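Long-range contacts in fucose-specific lectin (Aleuria aurantia, PDB 6GKE), which binds L-fucose on glycans, with strongest preference for the alpha-1,6-linked core fucose of glycoproteins, at five sites between the blades of a six-bladed beta-propeller: residues Leu5-Trp15 against Leu59-Thr67; Ala37-Gly48 against Gly301-Pro309. The protein carries 1 engineered substitution. All coordinates share one frame; numbering follows the deposited sequence.

Contact 1: residues Leu5-Trp15 against Leu59-Thr67; sequences LYTSKIAAISW and LFSPLAAVT. With GOL (glycerol), chain J; EDO (1,2-ethanediol), chain I; EDO (1,2-ethanediol), chain B.
The Phe60 ring takes Leu5 CD2 over one face. Leu5 CD2 lies 4.0 Å from the Phe60 ring centroid, 23° off the normal, a CH-pi contact. The carbonyl of Tyr6 comes in at the ring edge, with Tyr6 O 3.4 Å from Phe60 CE1. The same oxygen takes hydrogen bonds from Thr7 OG1 and from an ethanediol, probably from the crystallisation liquor. Thr7 CG2 covers one face of the Tyr6 ring. Leu5 CG lies anti to its backbone N (chi1 177°), which sends CD2 across to both Phe60 and Leu59 CD1.

Lys9 makes the direct hydrogen bond of the contact, from NZ to Phe60 O at 2.8 Å. The donor is tilted from the carbonyl plane. A bend at chi2 lays the chain along the backbone of Phe60 to Pro62, with Lys9 CD 3.5 Å from Ser61 O. One water joins Lys9 N to Ser61 O.

Farther along, strands 10-15 and 64-67 run nearly parallel, 11° apart, with axes 5.6 Å apart. Apolar side chains fill the gap. Ala11 CB meets Ala65 CB at 3.9 Å, and Ile13 CD1 reaches Thr67 CB at 3.7 Å. A glycerol, probably from the crystallisation liquor, bridges Ala12 N and Ala65 N. A second water joins Ile10 O to Leu63 O.

These are the innermost strands of two neighbouring propeller blades. The nearest atoms of the Trp15 side chain are about 4 Å from a bound fucose and from the side chain of Arg24, which binds fucose. Thr67 OG1 is bonded to Gln75 O, and Tyr6 stacks on Tyr6 of the second subunit. The chemistry is thus divided. Apolar packing joins the strands side by side, while glycerol and water meet these backbone groups and no direct backbone bond forms between the strands.

Contact 2: residues Ala37-Gly48 against Gly301-Pro309; sequences AQRGGDNPWTGG and GAVVPTGTP
Apolar packing centres on the Trp45 indole and Val304. Val304 CG2 sits over the five-membered ring of Trp45 in a CH-pi contact, 3.7 Å from its centroid and 13° off the normal. The opposite indole face carries Arg39 CB. With chi1 at -176°, Val304 CG1 stands across from the backbone N and is tight against Ala37 CB at 3.4 Å. Pro305 packs CD on Trp45 CB, and its CG lies against Gly47 O.

No direct hydrogen bond crosses between the segments; waters do this work. One accepts from Trp45 NE1 at 2.8 Å and donates to Ala302 O. A second bridges Trp45 N and Val303 O. A third accepts from Arg39 NH1 and Ala302 N, and a fourth joins Gly47 O to Gly307 N. The first two lie at the indole edge, in its plane.

Weaker CA-H...O contacts link the backbones. Gly48 CA points at Pro305 O, 3.4 Å away and nearly straight at 171°. Pro305 O is buried with no polar partner in the model, so the CA-H is what faces it. Thr306 CA approaches Gly48 O at a more bent angle. Gly48 O takes its hydrogen bond from Arg35.

Within the hairpin, Arg39 is extended and its NE donates to Asn43 O at 2.8 Å, nearly in the guanidinium plane. This holds the arginine against the type II' turn from Gly40 to Asn43.

Residues 37-48 form the outer hairpin of the first blade. The segment after the last strand packs on it, one part of the junction between blades 6 and 1 of the six-bladed propeller.

Contacts 1 and 2 share the first blade, the four-stranded antiparallel sheet of strands 10-15, 22-28, 33-40 and 46-56. Contact 1 uses its inner edge strand and joins it to the second blade. Contact 2 uses its outer hairpin and joins it to the tail of the sixth. Their centres lie 15 Å apart, and their nearest atoms about 6 Å apart, without touching. The centre of contact 2 is about 18 Å from the centre of the chain, that of contact 1 about 6 Å. Along the sequence the segments alternate: 5-15, 37-48, 59-67, 301-309. One blade is therefore held to both neighbours. The junction of contact 1 holds a fucose site; that of contact 2 probably does not.

Contact 1: residues Leu5-Trp15 against Leu59-Thr67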
loop_
_atom_site.group_PDB
_atom_site.type_symbol
_atom_site.label_atom_id
_atom_site.label_comp_id
_atom_site.label_asym_id
_atom_site.label_seq_id
_atom_site.Cartn_x
_atom_site.Cartn_y
_atom_site.Cartn_z
ATOM N N LEU A 5 4.758 4.137 -3.500
ATOM C CA LEU A 5 3.809 3.099 -3.859
ATOM C C LEU A 5 4.021 1.878 -2.958
ATOM O O LEU A 5 5.123 1.339 -2.859
ATOM C CB LEU A 5 4.018 2.742 -5.330
ATOM C CG LEU A 5 3.150 1.616 -5.887
ATOM C CD1 LEU A 5 1.695 2.049 -5.993
ATOM C CD2 LEU A 5 3.699 1.181 -7.241
ATOM N N TYR A 6 2.940 1.405 -2.338
ATOM C CA TYR A 6 3.019 0.222 -1.485
ATOM C C TYR A 6 3.310 -0.996 -2.364
ATOM O O TYR A 6 2.599 -1.229 -3.338
ATOM C CB TYR A 6 1.729 0.026 -0.689
ATOM C CG TYR A 6 1.654 -1.272 0.069
ATOM C CD1 TYR A 6 2.625 -1.625 0.992
ATOM C CD2 TYR A 6 0.607 -2.151 -0.142
ATOM C CE1 TYR A 6 2.552 -2.814 1.696
ATOM C CE2 TYR A 6 0.511 -3.337 0.564
ATOM C CZ TYR A 6 1.492 -3.674 1.477
ATOM O OH TYR A 6 1.377 -4.849 2.164
ATOM N N THR A 7 4.342 -1.748 -1.980
ATOM C CA THR A 7 4.904 -2.912 -2.711
ATOM C C THR A 7 5.666 -2.475 -3.966
ATOM O O THR A 7 6.003 -3.308 -4.808
ATOM C CB THR A 7 3.909 -4.058 -2.985
ATOM O OG1 THR A 7 2.990 -3.754 -4.035
ATOM C CG2 THR A 7 3.158 -4.467 -1.740
ATOM N N SER A 8 6.047 -1.195 -4.042
ATOM C CA SER A 8 7.091 -0.776 -4.970
ATOM C C SER A 8 8.339 -1.634 -4.761
ATOM O O SER A 8 8.726 -1.913 -3.628
ATOM C CB SER A 8 7.448 0.667 -4.731
ATOM O OG SER A 8 8.521 1.102 -5.552
ATOM N N LYS A 9 9.032 -1.946 -5.854
ATOM C CA LYS A 9 10.384 -2.439 -5.727
ATOM C C LYS A 9 11.306 -1.259 -5.396
ATOM O O LYS A 9 10.920 -0.093 -5.469
ATOM C CB LYS A 9 10.804 -3.219 -6.975
ATOM C CG LYS A 9 10.154 -4.593 -7.083
ATOM C CD LYS A 9 8.683 -4.591 -7.460
ATOM C CE LYS A 9 8.231 -5.967 -7.901
ATOM N NZ LYS A 9 6.789 -6.004 -8.249
ATOM N N ILE A 10 12.527 -1.599 -4.992
ATOM C CA ILE A 10 13.522 -0.634 -4.558
ATOM C C ILE A 10 14.840 -0.996 -5.237
ATOM O O ILE A 10 15.143 -2.167 -5.421
ATOM C CB ILE A 10 13.682 -0.628 -3.023
ATOM C CG1 ILE A 10 12.337 -0.507 -2.304
ATOM C CG2 ILE A 10 14.643 0.464 -2.580
ATOM C CD1 ILE A 10 12.415 -0.755 -0.815
ATOM N N ALA A 11 15.645 0.007 -5.588
ATOM C CA ALA A 11 17.021 -0.221 -6.041
ATOM C C ALA A 11 17.917 0.820 -5.382
ATOM O O ALA A 11 17.480 1.930 -5.129
ATOM C CB ALA A 11 17.125 -0.157 -7.546
ATOM N N ALA A 12 19.169 0.451 -5.113
ATOM C CA ALA A 12 20.058 1.340 -4.384
ATOM C C ALA A 12 21.500 1.176 -4.859
ATOM O O ALA A 12 21.931 0.080 -5.206
ATOM C CB ALA A 12 19.960 1.069 -2.906
ATOM N N ILE A 13 22.238 2.287 -4.798
ATOM C CA ILE A 13 23.649 2.354 -5.175
ATOM C C ILE A 13 24.386 3.229 -4.155
ATOM O O ILE A 13 23.786 4.033 -3.441
ATOM C CB ILE A 13 23.835 2.900 -6.606
ATOM C CG1 ILE A 13 23.198 4.286 -6.756
ATOM C CG2 ILE A 13 23.325 1.906 -7.640
ATOM C CD1 ILE A 13 23.462 4.982 -8.071
ATOM N N SER A 14 25.709 3.078 -4.136
ATOM C CA SER A 14 26.567 3.813 -3.225
ATOM C C SER A 14 27.955 3.919 -3.850
ATOM O O SER A 14 28.392 2.983 -4.527
ATOM C CB SER A 14 26.626 3.108 -1.882
ATOM O OG SER A 14 27.383 3.819 -0.913
ATOM N N TRP A 15 28.645 5.032 -3.596
ATOM C CA TRP A 15 30.033 5.157 -4.003
ATOM C C TRP A 15 30.789 6.037 -3.012
ATOM O O TRP A 15 30.229 6.928 -2.383
ATOM C CB TRP A 15 30.180 5.663 -5.446
ATOM C CG TRP A 15 29.675 7.046 -5.721
ATOM C CD1 TRP A 15 30.402 8.200 -5.761
ATOM C CD2 TRP A 15 28.330 7.415 -6.071
ATOM N NE1 TRP A 15 29.600 9.257 -6.090
ATOM C CE2 TRP A 15 28.324 8.810 -6.288
ATOM C CE3 TRP A 15 27.124 6.714 -6.202
ATOM C CZ2 TRP A 15 27.167 9.510 -6.628
ATOM C CZ3 TRP A 15 25.979 7.406 -6.537
ATOM C CH2 TRP A 15 26.004 8.785 -6.753
ATOM N N LEU A 59 3.277 0.244 -13.396
ATOM C CA LEU A 59 3.045 0.208 -11.962
ATOM C C LEU A 59 3.526 -1.147 -11.428
ATOM O O LEU A 59 3.271 -2.184 -12.033
ATOM C CB LEU A 59 1.570 0.458 -11.635
ATOM C CG LEU A 59 1.154 1.924 -11.494
ATOM C CD1 LEU A 59 1.790 2.570 -10.274
ATOM C CD2 LEU A 59 1.457 2.744 -12.733
ATOM N N PHE A 60 4.227 -1.112 -10.288
ATOM C CA PHE A 60 4.785 -2.302 -9.610
ATOM C C PHE A 60 5.915 -2.926 -10.441
ATOM O O PHE A 60 6.262 -4.085 -10.243
ATOM C CB PHE A 60 3.692 -3.318 -9.248
ATOM C CG PHE A 60 2.528 -2.688 -8.529
ATOM C CD1 PHE A 60 2.598 -2.416 -7.174
ATOM C CD2 PHE A 60 1.376 -2.327 -9.211
ATOM C CE1 PHE A 60 1.547 -1.797 -6.516
ATOM C CE2 PHE A 60 0.320 -1.719 -8.551
ATOM C CZ PHE A 60 0.409 -1.453 -7.206
ATOM N N SER A 61 6.544 -2.135 -11.312
ATOM C CA SER A 61 7.689 -2.590 -12.076
ATOM C C SER A 61 8.789 -3.078 -11.147
ATOM O O SER A 61 9.101 -2.437 -10.139
ATOM C CB SER A 61 8.248 -1.472 -12.917
ATOM O OG SER A 61 9.438 -1.864 -13.595
ATOM N N PRO A 62 9.520 -4.144 -11.528
ATOM C CA PRO A 62 10.773 -4.437 -10.844
ATOM C C PRO A 62 11.790 -3.326 -11.146
ATOM O O PRO A 62 11.632 -2.572 -12.117
ATOM C CB PRO A 62 11.173 -5.792 -11.431
ATOM C CG PRO A 62 10.618 -5.742 -12.835
ATOM C CD PRO A 62 9.289 -5.031 -12.684
ATOM N N LEU A 63 12.817 -3.227 -10.297
ATOM C CA LEU A 63 13.869 -2.219 -10.422
ATOM C C LEU A 63 15.219 -2.857 -10.091
ATOM O O LEU A 63 15.316 -3.747 -9.244
ATOM C CB LEU A 63 13.648 -1.052 -9.456
ATOM C CG LEU A 63 12.408 -0.192 -9.683
ATOM C CD1 LEU A 63 12.251 0.806 -8.544
ATOM C CD2 LEU A 63 12.455 0.531 -11.022
ATOM N N ALA A 64 16.267 -2.331 -10.727
ATOM C CA ALA A 64 17.647 -2.620 -10.366
ATOM C C ALA A 64 18.486 -1.413 -10.784
ATOM O O ALA A 64 18.056 -0.634 -11.627
ATOM C CB ALA A 64 18.135 -3.895 -11.024
ATOM N N ALA A 65 19.675 -1.261 -10.206
ATOM C CA ALA A 65 20.513 -0.120 -10.557
ATOM C C ALA A 65 21.986 -0.445 -10.336
ATOM O O ALA A 65 22.328 -1.209 -9.427
ATOM C CB ALA A 65 20.121 1.096 -9.757
ATOM N N VAL A 66 22.836 0.188 -11.155
ATOM C CA VAL A 66 24.298 0.115 -11.021
ATOM C C VAL A 66 24.895 1.503 -11.254
ATOM O O VAL A 66 24.257 2.380 -11.838
ATOM C CB VAL A 66 24.924 -0.897 -11.997
ATOM C CG1 VAL A 66 24.466 -2.316 -11.707
ATOM C CG2 VAL A 66 24.661 -0.534 -13.454
ATOM N N THR A 67 26.150 1.668 -10.829
ATOM C CA THR A 67 26.855 2.928 -10.989
ATOM C C THR A 67 28.355 2.676 -11.141
ATOM O O THR A 67 28.888 1.683 -10.657
ATOM C CB THR A 67 26.563 3.861 -9.807
ATOM O OG1 THR A 67 27.100 5.165 -10.037
ATOM C CG2 THR A 67 27.123 3.349 -8.498
HETATM C C1 GOL J . 20.951 -2.633 -7.042
HETATM O O1 GOL J . 19.902 -3.095 -7.916
HETATM C C2 GOL J . 20.461 -2.755 -5.603
HETATM O O2 GOL J . 19.104 -2.377 -5.626
HETATM C C3 GOL J . 20.566 -4.244 -5.243
HETATM O O3 GOL J . 19.860 -4.605 -4.049
HETATM C C1 EDO I . -0.270 -0.256 -3.641
HETATM O O1 EDO I . -0.183 -1.623 -3.247
HETATM C C2 EDO I . -1.517 0.569 -3.325
HETATM O O2 EDO I . -1.189 1.955 -2.965
HETATM C C1 EDO B . -0.309 3.609 -0.527
HETATM O O1 EDO B . -0.145 3.522 0.886
HETATM C C2 EDO B . 0.852 3.287 -1.469
HETATM O O2 EDO B . 0.406 2.585 -2.680
HETATM O O HOH W 1 7.733 -1.002 -8.278
HETATM O O HOH W 2 16.879 -3.703 -6.953
#

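Contact 2: residues Ala37-Gly48 against Gly301-Pro309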
loop_
_atom_site.group_PDB
_atom_site.type_symbol
_atom_site.label_atom_id
_atom_site.label_comp_id
_atom_site.label_asym_id
_atom_site.label_seq_id
_atom_site.Cartn_x
_atom_site.Cartn_y
_atom_site.Cartn_z
ATOM N N ALA A 37 16.080 9.419 -4.266
ATOM C CA ALA A 37 16.516 10.126 -3.054
ATOM C C ALA A 37 18.039 10.002 -2.968
ATOM O O ALA A 37 18.621 9.033 -3.483
ATOM C CB ALA A 37 15.834 9.585 -1.820
ATOM N N GLN A 38 18.671 10.988 -2.326
ATOM C CA GLN A 38 20.130 11.097 -2.293
ATOM C C GLN A 38 20.611 11.292 -0.855
ATOM O O GLN A 38 19.954 11.956 -0.057
ATOM C CB GLN A 38 20.623 12.295 -3.108
ATOM C CG GLN A 38 19.985 12.431 -4.483
ATOM C CD GLN A 38 18.656 13.150 -4.510
ATOM O OE1 GLN A 38 18.292 13.903 -3.604
ATOM N NE2 GLN A 38 17.912 12.927 -5.580
ATOM N N ARG A 39 21.798 10.757 -0.557
ATOM C CA ARG A 39 22.459 11.047 0.702
ATOM C C ARG A 39 23.951 11.254 0.457
ATOM O O ARG A 39 24.581 10.502 -0.282
ATOM C CB ARG A 39 22.259 9.936 1.736
ATOM C CG ARG A 39 22.507 10.417 3.155
ATOM C CD ARG A 39 22.307 9.358 4.215
ATOM N NE ARG A 39 22.337 9.984 5.529
ATOM C CZ ARG A 39 22.011 9.386 6.669
ATOM N NH1 ARG A 39 21.760 8.089 6.698
ATOM N NH2 ARG A 39 21.936 10.095 7.785
ATOM N N GLY A 40 24.498 12.276 1.115
ATOM C CA GLY A 40 25.927 12.494 1.175
ATOM C C GLY A 40 26.408 12.356 2.607
ATOM O O GLY A 40 25.924 13.052 3.499
ATOM N N GLY A 41 27.353 11.441 2.841
ATOM C CA GLY A 41 27.837 11.163 4.192
ATOM C C GLY A 41 26.684 10.809 5.118
ATOM O O GLY A 41 25.816 10.014 4.753
ATOM N N ASP A 42 26.667 11.409 6.312
ATOM C CA ASP A 42 25.595 11.167 7.285
ATOM C C ASP A 42 24.655 12.380 7.352
ATOM O O ASP A 42 23.859 12.486 8.279
ATOM C CB ASP A 42 26.159 10.794 8.660
ATOM C CG ASP A 42 26.979 11.880 9.334
ATOM O OD1 ASP A 42 27.078 12.987 8.766
ATOM O OD2 ASP A 42 27.519 11.606 10.427
ATOM N N ASN A 43 24.731 13.268 6.353
ATOM C CA ASN A 43 23.804 14.396 6.235
ATOM C C ASN A 43 22.400 13.855 5.986
ATOM O O ASN A 43 22.239 12.740 5.499
ATOM C CB ASN A 43 24.211 15.354 5.117
ATOM C CG ASN A 43 25.522 16.053 5.398
ATOM O OD1 ASN A 43 25.653 16.742 6.404
ATOM N ND2 ASN A 43 26.500 15.870 4.525
ATOM N N PRO A 44 21.328 14.610 6.308
ATOM C CA PRO A 44 19.976 14.129 6.032
ATOM C C PRO A 44 19.772 13.760 4.555
ATOM O O PRO A 44 20.322 14.404 3.661
ATOM C CB PRO A 44 19.085 15.313 6.426
ATOM C CG PRO A 44 19.906 16.059 7.453
ATOM C CD PRO A 44 21.334 15.925 6.969
ATOM N N TRP A 45 18.979 12.712 4.330
ATOM C CA TRP A 45 18.528 12.359 2.995
ATOM C C TRP A 45 17.834 13.562 2.342
ATOM O O TRP A 45 17.104 14.305 3.004
ATOM C CB TRP A 45 17.568 11.165 3.044
ATOM C CG TRP A 45 18.212 9.833 3.263
ATOM C CD1 TRP A 45 18.384 9.177 4.448
ATOM C CD2 TRP A 45 18.729 8.963 2.245
ATOM N NE1 TRP A 45 18.990 7.969 4.236
ATOM C CE2 TRP A 45 19.218 7.811 2.897
ATOM C CE3 TRP A 45 18.820 9.044 0.851
ATOM C CZ2 TRP A 45 19.810 6.759 2.198
ATOM C CZ3 TRP A 45 19.394 7.999 0.161
ATOM C CH2 TRP A 45 19.884 6.875 0.828
ATOM N N THR A 46 18.042 13.710 1.032
ATOM C CA THR A 46 17.333 14.662 0.203
ATOM C C THR A 46 16.529 13.913 -0.867
ATOM O O THR A 46 16.671 12.701 -1.052
ATOM C CB THR A 46 18.307 15.658 -0.440
ATOM O OG1 THR A 46 19.259 14.949 -1.235
ATOM C CG2 THR A 46 19.044 16.490 0.585
ATOM N N GLY A 47 15.683 14.657 -1.579
ATOM C CA GLY A 47 14.989 14.147 -2.742
ATOM C C GLY A 47 13.722 13.388 -2.385
ATOM O O GLY A 47 13.040 13.690 -1.402
ATOM N N GLY A 48 13.378 12.425 -3.242
ATOM C CA GLY A 48 12.181 11.604 -3.077
ATOM C C GLY A 48 10.871 12.294 -3.439
ATOM O O GLY A 48 9.815 11.688 -3.262
ATOM N N GLY A 301 18.353 3.172 10.468
ATOM C CA GLY A 301 18.858 4.524 10.262
ATOM C C GLY A 301 17.757 5.539 9.996
ATOM O O GLY A 301 16.579 5.311 10.285
ATOM N N ALA A 302 18.168 6.682 9.443
ATOM C CA ALA A 302 17.272 7.795 9.150
ATOM C C ALA A 302 16.274 7.394 8.057
ATOM O O ALA A 302 16.608 6.652 7.137
ATOM C CB ALA A 302 18.071 9.006 8.736
ATOM N N VAL A 303 15.049 7.919 8.158
ATOM C CA VAL A 303 13.992 7.643 7.191
ATOM C C VAL A 303 14.287 8.434 5.913
ATOM O O VAL A 303 14.687 9.599 5.964
ATOM C CB VAL A 303 12.601 7.985 7.759
ATOM C CG1 VAL A 303 11.500 7.788 6.729
ATOM C CG2 VAL A 303 12.299 7.186 9.017
ATOM N N VAL A 304 14.071 7.786 4.772
ATOM C CA VAL A 304 14.281 8.405 3.478
ATOM C C VAL A 304 12.985 9.087 3.058
ATOM O O VAL A 304 11.939 8.442 3.045
ATOM C CB VAL A 304 14.693 7.366 2.422
ATOM C CG1 VAL A 304 15.000 8.024 1.086
ATOM C CG2 VAL A 304 15.862 6.511 2.881
ATOM N N PRO A 305 13.002 10.377 2.655
ATOM C CA PRO A 305 11.775 11.050 2.230
ATOM C C PRO A 305 11.248 10.485 0.905
ATOM O O PRO A 305 12.027 10.191 -0.011
ATOM C CB PRO A 305 12.200 12.514 2.076
ATOM C CG PRO A 305 13.669 12.425 1.744
ATOM C CD PRO A 305 14.178 11.258 2.567
ATOM N N THR A 306 9.919 10.352 0.827
ATOM C CA THR A 306 9.246 9.800 -0.349
ATOM C C THR A 306 7.992 10.615 -0.691
ATOM O O THR A 306 6.997 10.070 -1.168
ATOM C CB THR A 306 8.884 8.325 -0.143
ATOM O OG1 THR A 306 8.068 8.175 1.022
ATOM C CG2 THR A 306 10.096 7.434 0.009
ATOM N N GLY A 307 8.049 11.930 -0.468
ATOM C CA GLY A 307 7.000 12.839 -0.891
ATOM C C GLY A 307 5.849 12.905 0.098
ATOM O O GLY A 307 5.694 12.057 0.975
ATOM N N THR A 308 5.033 13.949 -0.058
ATOM C CA THR A 308 3.820 14.148 0.713
ATOM C C THR A 308 2.715 14.551 -0.252
ATOM O O THR A 308 2.862 15.534 -0.971
ATOM C CB THR A 308 3.987 15.237 1.779
ATOM O OG1 THR A 308 5.075 14.892 2.634
ATOM C CG2 THR A 308 2.749 15.424 2.627
ATOM N N PRO A 309 1.585 13.817 -0.309
ATOM C CA PRO A 309 0.512 14.182 -1.225
ATOM C C PRO A 309 -0.125 15.523 -0.839
ATOM O O PRO A 309 -0.137 15.913 0.329
ATOM C CB PRO A 309 -0.507 13.044 -1.107
ATOM C CG PRO A 309 -0.184 12.351 0.200
ATOM C CD PRO A 309 1.272 12.625 0.492
HETATM O O HOH W 3 21.093 6.930 9.281
HETATM O O HOH W 4 19.008 6.343 6.566
HETATM O O HOH W 5 16.844 11.531 6.423
HETATM O O HOH W 6 10.297 13.783 -0.512
#